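PDB 4ECO: uncharacterized protein from Bacteroides eggerthii DSM 20697, which is of unknown function but, as a leucine-rich repeat protein, probably binds other proteins through its curved array of repeats. Local coordinates for residues A[236-239]-A[240-243]; A[131-135]-A[136-140]; A[476-480]-A[481-485]. One frame throughout, in Å; residues are numbered along the deposited sequence.

Contact 1. Residues A[236-239]-A[240-243]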
loop_
_atom_site.group_PDB
_atom_site.type_symbol
_atom_site.label_atom_id
_atom_site.label_comp_id
_atom_site.label_asym_id
_atom_site.label_seq_id
_atom_site.Cartn_x
_atom_site.Cartn_y
_atom_site.Cartn_z
ATOM N N GLN A 236 4.554 -17.618 -41.680
ATOM C CA GLN A 236 5.074 -18.673 -42.549
ATOM C C GLN A 236 6.552 -18.938 -42.257
ATOM O O GLN A 236 6.968 -20.093 -42.257
ATOM C CB GLN A 236 4.877 -18.330 -44.045
ATOM C CG GLN A 236 3.421 -18.106 -44.516
ATOM C CD GLN A 236 2.529 -19.322 -44.672
ATOM O OE1 GLN A 236 2.641 -20.337 -43.957
ATOM N NE2 GLN A 236 1.555 -19.204 -45.578
ATOM N N GLN A 237 7.335 -17.882 -41.978
ATOM C CA GLN A 237 8.762 -18.026 -41.685
ATOM C C GLN A 237 8.960 -18.655 -40.305
ATOM O O GLN A 237 9.645 -19.680 -40.211
ATOM C CB GLN A 237 9.494 -16.669 -41.771
ATOM C CG GLN A 237 11.022 -16.768 -41.632
ATOM C CD GLN A 237 11.727 -15.444 -41.434
ATOM O OE1 GLN A 237 11.286 -14.371 -41.883
ATOM N NE2 GLN A 237 12.859 -15.494 -40.750
ATOM N N TYR A 238 8.341 -18.043 -39.252
ATOM C CA TYR A 238 8.444 -18.404 -37.827
ATOM C C TYR A 238 7.834 -19.771 -37.529
ATOM O O TYR A 238 8.209 -20.387 -36.524
ATOM C CB TYR A 238 7.783 -17.349 -36.933
ATOM C CG TYR A 238 8.190 -15.899 -37.141
ATOM C CD1 TYR A 238 9.311 -15.563 -37.899
ATOM C CD2 TYR A 238 7.458 -14.864 -36.568
ATOM C CE1 TYR A 238 9.655 -14.233 -38.129
ATOM C CE2 TYR A 238 7.794 -13.528 -36.788
ATOM C CZ TYR A 238 8.910 -13.216 -37.546
ATOM O OH TYR A 238 9.256 -11.900 -37.743
ATOM N N LYS A 239 6.936 -20.267 -38.425
ATOM C CA LYS A 239 6.326 -21.604 -38.359
ATOM C C LYS A 239 7.383 -22.692 -38.376
ATOM O O LYS A 239 7.172 -23.747 -37.778
ATOM C CB LYS A 239 5.348 -21.831 -39.533
ATOM C CG LYS A 239 3.882 -21.635 -39.156
ATOM C CD LYS A 239 2.967 -21.751 -40.364
ATOM C CE LYS A 239 1.521 -21.477 -40.015
ATOM N NZ LYS A 239 0.627 -21.622 -41.193
ATOM N N THR A 240 8.511 -22.433 -39.054
ATOM C CA THR A 240 9.614 -23.381 -39.233
ATOM C C THR A 240 10.741 -23.117 -38.224
ATOM O O THR A 240 11.801 -23.759 -38.309
ATOM C CB THR A 240 10.166 -23.281 -40.688
ATOM O OG1 THR A 240 10.805 -22.021 -40.879
ATOM C CG2 THR A 240 9.098 -23.488 -41.760
ATOM N N GLU A 241 10.523 -22.171 -37.282
ATOM C CA GLU A 241 11.581 -21.763 -36.370
ATOM C C GLU A 241 11.551 -22.451 -35.001
ATOM O O GLU A 241 12.551 -22.328 -34.283
ATOM C CB GLU A 241 11.570 -20.246 -36.180
ATOM C CG GLU A 241 12.278 -19.578 -37.344
ATOM C CD GLU A 241 12.424 -18.074 -37.330
ATOM O OE1 GLU A 241 12.480 -17.479 -36.230
ATOM O OE2 GLU A 241 12.553 -17.498 -38.434
ATOM N N ASP A 242 10.465 -23.205 -34.651
ATOM C CA ASP A 242 10.330 -23.935 -33.366
ATOM C C ASP A 242 10.577 -22.949 -32.192
ATOM O O ASP A 242 11.581 -23.021 -31.464
ATOM C CB ASP A 242 11.263 -25.186 -33.302
ATOM C CG ASP A 242 11.206 -26.002 -32.012
ATOM O OD1 ASP A 242 10.150 -25.970 -31.328
ATOM O OD2 ASP A 242 12.217 -26.677 -31.685
ATOM N N LEU A 243 9.660 -21.976 -32.089
ATOM C CA LEU A 243 9.668 -20.946 -31.065
ATOM C C LEU A 243 9.096 -21.521 -29.770
ATOM O O LEU A 243 8.159 -22.338 -29.792
ATOM C CB LEU A 243 8.887 -19.703 -31.515
ATOM C CG LEU A 243 9.230 -19.071 -32.881
ATOM C CD1 LEU A 243 8.192 -18.058 -33.256
ATOM C CD2 LEU A 243 10.596 -18.407 -32.883
#

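Contact 2. Residues A[131-135]-A[136-140]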
loop_
_atom_site.group_PDB
_atom_site.type_symbol
_atom_site.label_atom_id
_atom_site.label_comp_id
_atom_site.label_asym_id
_atom_site.label_seq_id
_atom_site.Cartn_x
_atom_site.Cartn_y
_atom_site.Cartn_z
ATOM N N ALA A 131 15.051 -0.082 -22.137
ATOM C CA ALA A 131 16.056 -1.064 -22.518
ATOM C C ALA A 131 17.432 -0.610 -22.021
ATOM O O ALA A 131 17.778 0.576 -22.114
ATOM C CB ALA A 131 16.062 -1.252 -24.025
ATOM N N ASN A 132 18.166 -1.554 -21.411
ATOM C CA ASN A 132 19.506 -1.385 -20.870
ATOM C C ASN A 132 19.525 -0.287 -19.748
ATOM O O ASN A 132 20.444 0.551 -19.689
ATOM C CB ASN A 132 20.492 -1.059 -22.012
ATOM C CG ASN A 132 21.894 -1.476 -21.744
ATOM O OD1 ASN A 132 22.790 -0.640 -21.608
ATOM N ND2 ASN A 132 22.104 -2.780 -21.645
HETATM N N MSE A 133 18.516 -0.319 -18.844
HETATM C CA MSE A 133 18.426 0.614 -17.698
HETATM C C MSE A 133 19.250 0.075 -16.524
HETATM O O MSE A 133 19.551 -1.123 -16.510
HETATM C CB MSE A 133 16.954 0.834 -17.264
HETATM C CG MSE A 133 16.269 -0.447 -16.765
HETATM SE SE MSE A 133 14.432 -0.180 -16.355
HETATM C CE MSE A 133 13.849 -1.964 -16.379
ATOM N N SER A 134 19.573 0.931 -15.529
ATOM C CA SER A 134 20.302 0.513 -14.322
ATOM C C SER A 134 19.413 -0.357 -13.429
ATOM O O SER A 134 18.197 -0.129 -13.374
ATOM C CB SER A 134 20.793 1.728 -13.534
ATOM O OG SER A 134 19.758 2.483 -12.919
ATOM N N ASP A 135 20.013 -1.328 -12.705
ATOM C CA ASP A 135 19.298 -2.204 -11.759
ATOM C C ASP A 135 18.500 -1.380 -10.740
ATOM O O ASP A 135 17.434 -1.806 -10.289
ATOM C CB ASP A 135 20.285 -3.131 -11.024
ATOM C CG ASP A 135 20.771 -4.335 -11.815
ATOM O OD1 ASP A 135 20.168 -4.637 -12.875
ATOM O OD2 ASP A 135 21.712 -5.019 -11.339
ATOM N N GLU A 136 19.026 -0.186 -10.409
ATOM C CA GLU A 136 18.446 0.776 -9.487
ATOM C C GLU A 136 17.136 1.335 -10.084
ATOM O O GLU A 136 16.126 1.425 -9.377
ATOM C CB GLU A 136 19.470 1.881 -9.202
ATOM C CG GLU A 136 19.062 2.809 -8.070
ATOM C CD GLU A 136 19.848 4.101 -7.999
ATOM O OE1 GLU A 136 19.501 5.051 -8.737
ATOM O OE2 GLU A 136 20.792 4.175 -7.179
ATOM N N GLN A 137 17.157 1.678 -11.397
ATOM C CA GLN A 137 15.994 2.186 -12.156
ATOM C C GLN A 137 14.913 1.077 -12.284
ATOM O O GLN A 137 13.720 1.356 -12.120
ATOM C CB GLN A 137 16.457 2.671 -13.534
ATOM C CG GLN A 137 15.352 3.121 -14.460
ATOM C CD GLN A 137 15.093 4.578 -14.311
ATOM O OE1 GLN A 137 14.434 5.018 -13.357
ATOM N NE2 GLN A 137 15.618 5.355 -15.256
ATOM N N LYS A 138 15.365 -0.186 -12.538
ATOM C CA LYS A 138 14.523 -1.369 -12.643
ATOM C C LYS A 138 13.743 -1.540 -11.358
ATOM O O LYS A 138 12.520 -1.709 -11.413
ATOM C CB LYS A 138 15.363 -2.613 -12.949
ATOM C CG LYS A 138 14.528 -3.871 -13.197
ATOM C CD LYS A 138 15.368 -5.152 -13.185
ATOM C CE LYS A 138 14.546 -6.351 -13.558
ATOM N NZ LYS A 138 15.397 -7.507 -13.941
ATOM N N GLN A 139 14.437 -1.433 -10.194
ATOM C CA GLN A 139 13.819 -1.561 -8.874
ATOM C C GLN A 139 12.769 -0.480 -8.644
ATOM O O GLN A 139 11.638 -0.807 -8.276
ATOM C CB GLN A 139 14.866 -1.531 -7.756
ATOM C CG GLN A 139 15.140 -2.924 -7.212
ATOM C CD GLN A 139 13.903 -3.603 -6.671
ATOM O OE1 GLN A 139 13.183 -3.063 -5.810
ATOM N NE2 GLN A 139 13.644 -4.814 -7.163
ATOM N N LYS A 140 13.128 0.792 -8.901
ATOM C CA LYS A 140 12.236 1.946 -8.770
ATOM C C LYS A 140 10.932 1.662 -9.485
ATOM O O LYS A 140 9.860 1.771 -8.888
ATOM C CB LYS A 140 12.917 3.208 -9.340
ATOM C CG LYS A 140 12.191 4.533 -9.081
ATOM C CD LYS A 140 13.013 5.703 -9.611
ATOM C CE LYS A 140 12.325 7.042 -9.472
ATOM N NZ LYS A 140 11.440 7.347 -10.618
#

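Contact 3. Residues A[476-480]-A[481-485]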
loop_
_atom_site.group_PDB
_atom_site.type_symbol
_atom_site.label_atom_id
_atom_site.label_comp_id
_atom_site.label_asym_id
_atom_site.label_seq_id
_atom_site.Cartn_x
_atom_site.Cartn_y
_atom_site.Cartn_z
ATOM N N SER A 476 -1.013 -2.730 33.672
ATOM C CA SER A 476 -1.330 -2.896 32.264
ATOM C C SER A 476 -0.109 -2.648 31.389
ATOM O O SER A 476 -0.013 -3.241 30.316
ATOM C CB SER A 476 -2.463 -1.961 31.861
ATOM O OG SER A 476 -3.690 -2.300 32.489
ATOM N N LEU A 477 0.817 -1.777 31.832
ATOM C CA LEU A 477 2.037 -1.445 31.086
ATOM C C LEU A 477 3.291 -1.895 31.848
ATOM O O LEU A 477 4.432 -1.693 31.394
ATOM C CB LEU A 477 2.092 0.055 30.809
ATOM C CG LEU A 477 1.063 0.557 29.833
ATOM C CD1 LEU A 477 0.759 2.005 30.085
ATOM C CD2 LEU A 477 1.522 0.336 28.414
ATOM N N LYS A 478 3.062 -2.516 33.009
ATOM C CA LYS A 478 4.115 -3.014 33.880
ATOM C C LYS A 478 3.576 -4.150 34.763
ATOM O O LYS A 478 2.366 -4.423 34.759
ATOM C CB LYS A 478 4.691 -1.861 34.738
ATOM C CG LYS A 478 3.747 -1.255 35.789
ATOM C CD LYS A 478 4.594 -0.645 36.918
ATOM C CE LYS A 478 3.848 -0.280 38.177
ATOM N NZ LYS A 478 3.457 -1.448 39.019
ATOM N N ASP A 479 4.500 -4.841 35.471
ATOM C CA ASP A 479 4.214 -5.826 36.526
ATOM C C ASP A 479 4.329 -5.066 37.849
ATOM O O ASP A 479 4.999 -4.035 37.884
ATOM C CB ASP A 479 5.142 -7.063 36.449
ATOM C CG ASP A 479 4.842 -8.071 35.336
ATOM O OD1 ASP A 479 3.735 -8.004 34.740
ATOM O OD2 ASP A 479 5.694 -8.946 35.089
ATOM N N GLU A 480 3.658 -5.525 38.908
ATOM C CA GLU A 480 3.591 -4.847 40.214
ATOM C C GLU A 480 4.913 -4.198 40.658
ATOM O O GLU A 480 4.875 -3.030 41.066
ATOM C CB GLU A 480 3.114 -5.792 41.333
ATOM C CG GLU A 480 2.724 -5.072 42.618
ATOM C CD GLU A 480 1.540 -4.119 42.544
ATOM O OE1 GLU A 480 0.469 -4.544 42.052
ATOM O OE2 GLU A 480 1.667 -2.967 43.020
ATOM N N ASN A 481 6.052 -4.920 40.604
ATOM C CA ASN A 481 7.283 -4.318 41.113
ATOM C C ASN A 481 8.409 -4.274 40.058
ATOM O O ASN A 481 9.579 -4.062 40.415
ATOM C CB ASN A 481 7.746 -5.072 42.373
ATOM C CG ASN A 481 6.702 -5.121 43.474
ATOM O OD1 ASN A 481 6.141 -6.187 43.778
ATOM N ND2 ASN A 481 6.396 -3.967 44.074
ATOM N N GLU A 482 8.056 -4.374 38.771
ATOM C CA GLU A 482 9.059 -4.310 37.713
ATOM C C GLU A 482 8.454 -3.762 36.412
ATOM O O GLU A 482 7.330 -4.115 36.038
ATOM C CB GLU A 482 9.729 -5.692 37.486
ATOM C CG GLU A 482 8.903 -6.801 36.840
ATOM C CD GLU A 482 8.756 -8.105 37.613
ATOM O OE1 GLU A 482 8.501 -8.061 38.841
ATOM O OE2 GLU A 482 8.829 -9.173 36.966
ATOM N N ASN A 483 9.201 -2.867 35.745
ATOM C CA ASN A 483 8.808 -2.295 34.452
ATOM C C ASN A 483 9.278 -3.189 33.338
ATOM O O ASN A 483 10.173 -4.000 33.565
ATOM C CB ASN A 483 9.379 -0.895 34.259
ATOM C CG ASN A 483 8.533 0.212 34.793
ATOM O OD1 ASN A 483 7.319 0.213 34.655
ATOM N ND2 ASN A 483 9.173 1.228 35.337
ATOM N N PHE A 484 8.708 -3.062 32.142
ATOM C CA PHE A 484 9.178 -3.921 31.055
ATOM C C PHE A 484 10.336 -3.247 30.318
ATOM O O PHE A 484 10.490 -2.019 30.373
ATOM C CB PHE A 484 8.046 -4.303 30.091
ATOM C CG PHE A 484 6.866 -4.969 30.759
ATOM C CD1 PHE A 484 7.050 -6.039 31.634
ATOM C CD2 PHE A 484 5.571 -4.538 30.506
ATOM C CE1 PHE A 484 5.960 -6.649 32.258
ATOM C CE2 PHE A 484 4.481 -5.157 31.115
ATOM C CZ PHE A 484 4.683 -6.206 31.994
ATOM N N LYS A 485 11.155 -4.071 29.654
ATOM C CA LYS A 485 12.359 -3.687 28.924
ATOM C C LYS A 485 12.176 -2.417 28.054
ATOM O O LYS A 485 13.037 -1.536 28.121
ATOM C CB LYS A 485 12.830 -4.856 28.023
ATOM C CG LYS A 485 14.115 -4.577 27.229
ATOM C CD LYS A 485 14.400 -5.595 26.113
ATOM C CE LYS A 485 15.742 -5.335 25.450
ATOM N NZ LYS A 485 15.625 -4.796 24.059
HETATM O O HOH W 1 6.367 -1.348 43.113
#

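Contact 1. Residues A[236-239]-A[240-243]
Thr240 holds OG1 between its own backbone N and carbonyl carbon (chi1 68°), which turns the hydroxyl back onto Gln237 O, while Glu241 keeps CG beside its backbone N (chi1 -81°) and runs on extended, laying its carboxylate alongside the Tyr238 ring. Thr240 OG1 donates to Gln237 O over 2.7 Å and lies in the plane of that carbonyl. The backbone N of Thr240 reaches the same Gln237 O at 3.2 Å from above the plane, so two donors of one residue hold this acceptor. These bonds lie where the chain leaves helix 233-238: residues Tyr238 to Glu241 form a type I beta turn, closed by Glu241 N donating to Tyr238 O at 3.0 Å. Past the turn, Leu243 turns back toward Tyr238, with its CD1 3.8 Å from Tyr238 CB. Gln237 NE2 makes a weak, bent hydrogen bond of 3.1 Å to Glu241 OE2, the amide and carboxylate planes being 61° apart. The stronger partner of that carboxylate is Arg204, which forms a salt bridge with Glu241 OE1 and also touches Gln237 and Tyr238. Tyr238 is buried, packing on Trp227 as well, and Glu241 OE2 comes within 3.8 Å of Tyr238 CD1.

Contact 2. Residues A[131-135]-A[136-140]
The flat groups that matter between Ser134 and Lys138, and between Asp135 and Gln139, are peptide carbonyls. Lys138 N meets Ser134 O almost end-on, nearly along the C=O axis, at 3.0 Å. Gln139 N approaches Asp135 O at the same length, 3.0 Å, but tilted 31° from the carbonyl plane. Both are i to i+4 bonds of the first turn of helix 135-142, and Gln137 N adds only a weak, strongly bent approach to Ser134 O. The better acceptor for Gln137 N is the Ser134 side chain: OG lies 3.1 Å from that N with an N-H...O angle of 150°. Ser134 stands at the N-cap, and its torsion, with OG between backbone N and carbonyl carbon (chi1 69°), lets OG accept from Gln137 N as the capping bond. One residue earlier, Met133, a selenomethionine, sends its extended side chain across the first turn. Its SE rests 3.9 Å from Gln137 CG, and its CE meets Lys138 CG at 3.8 Å, crossing both chains at about a right angle. Met133 and Lys138 occupy the two positions of a hydrophobic staple, an arrangement only approximated, since the second residue is a lysine that offers its CB and CG. Both also pack on Gln210 of strand 210-214, and Lys138 NZ has a weak hydrogen bond to Thr252. The chemistry thus divides: a hydroxyl satisfies an N-H that the helix start leaves without a backbone i-4 acceptor, while the contact of Met133 with Gln137 and Lys138 is apolar in character, and the carboxylate of Asp135 near this end would probably suit the helix dipole.

Contact 3. Residues A[476-480]-A[481-485]
Lys478 runs from its CB, 3.3 Å from Asn483 OD1 (the amide's ND2 donates to Thr510 O), past CD, 3.6 Å from that OD1, to a tip folded back by the bend at chi4 (74°). There NZ donates to Glu480 O at 3.0 Å and to Asp479 O at 3.2 Å, and hydrogen-bonds to Asn475 OD1, its main partner outside the hairpin. Glu482 N bonds Asp479 O from the opposite face of that carbonyl, and Asp479 N returns a 3.0 Å bond to Glu482 O, making a hydrogen-bonded antiparallel pair. The Phe484 ring packs against the Lys478 backbone: Lys478 CA sits over one face in a CH-pi contact, 4.0 Å from the centroid. Asp479 meets the ring edge, its carboxylate plane 85° from the ring, with OD1 3.4 Å from CZ and in a salt bridge to Lys450. With an alanine in place of the phenylalanine, Lys478 CA and the Asp479 carboxylate would probably lose their aromatic neighbour, and a gap would open toward Phe453 of helix 451-454. The arrangement is that of a two-residue beta hairpin, with Glu480 and Asn481 at the corners of a type I turn, in the connection between parallel repeat strands 461-463 and 492-494.

How the contacts relate
All three are local surface contacts, and none shares a helix or strand with another. Contact 2 lies nearest the chain's centre, contact 1 farthest; contacts 1 and 3 are on opposite sides of it, their centres 74 Å apart, while contacts 1 and 2 lie on the same side, about 19 Å apart at their nearest atoms. Contact 2 starts a helix, where a side-chain hydroxyl accepts from the backbone; contact 1 follows a helix's last turn, where a hydroxyl donates to it. Contact 3 involves no helix of its own and is a hairpin closed by paired backbone bonds, with a lysine ammonium on the turn carbonyls and an aromatic ring packed beside it.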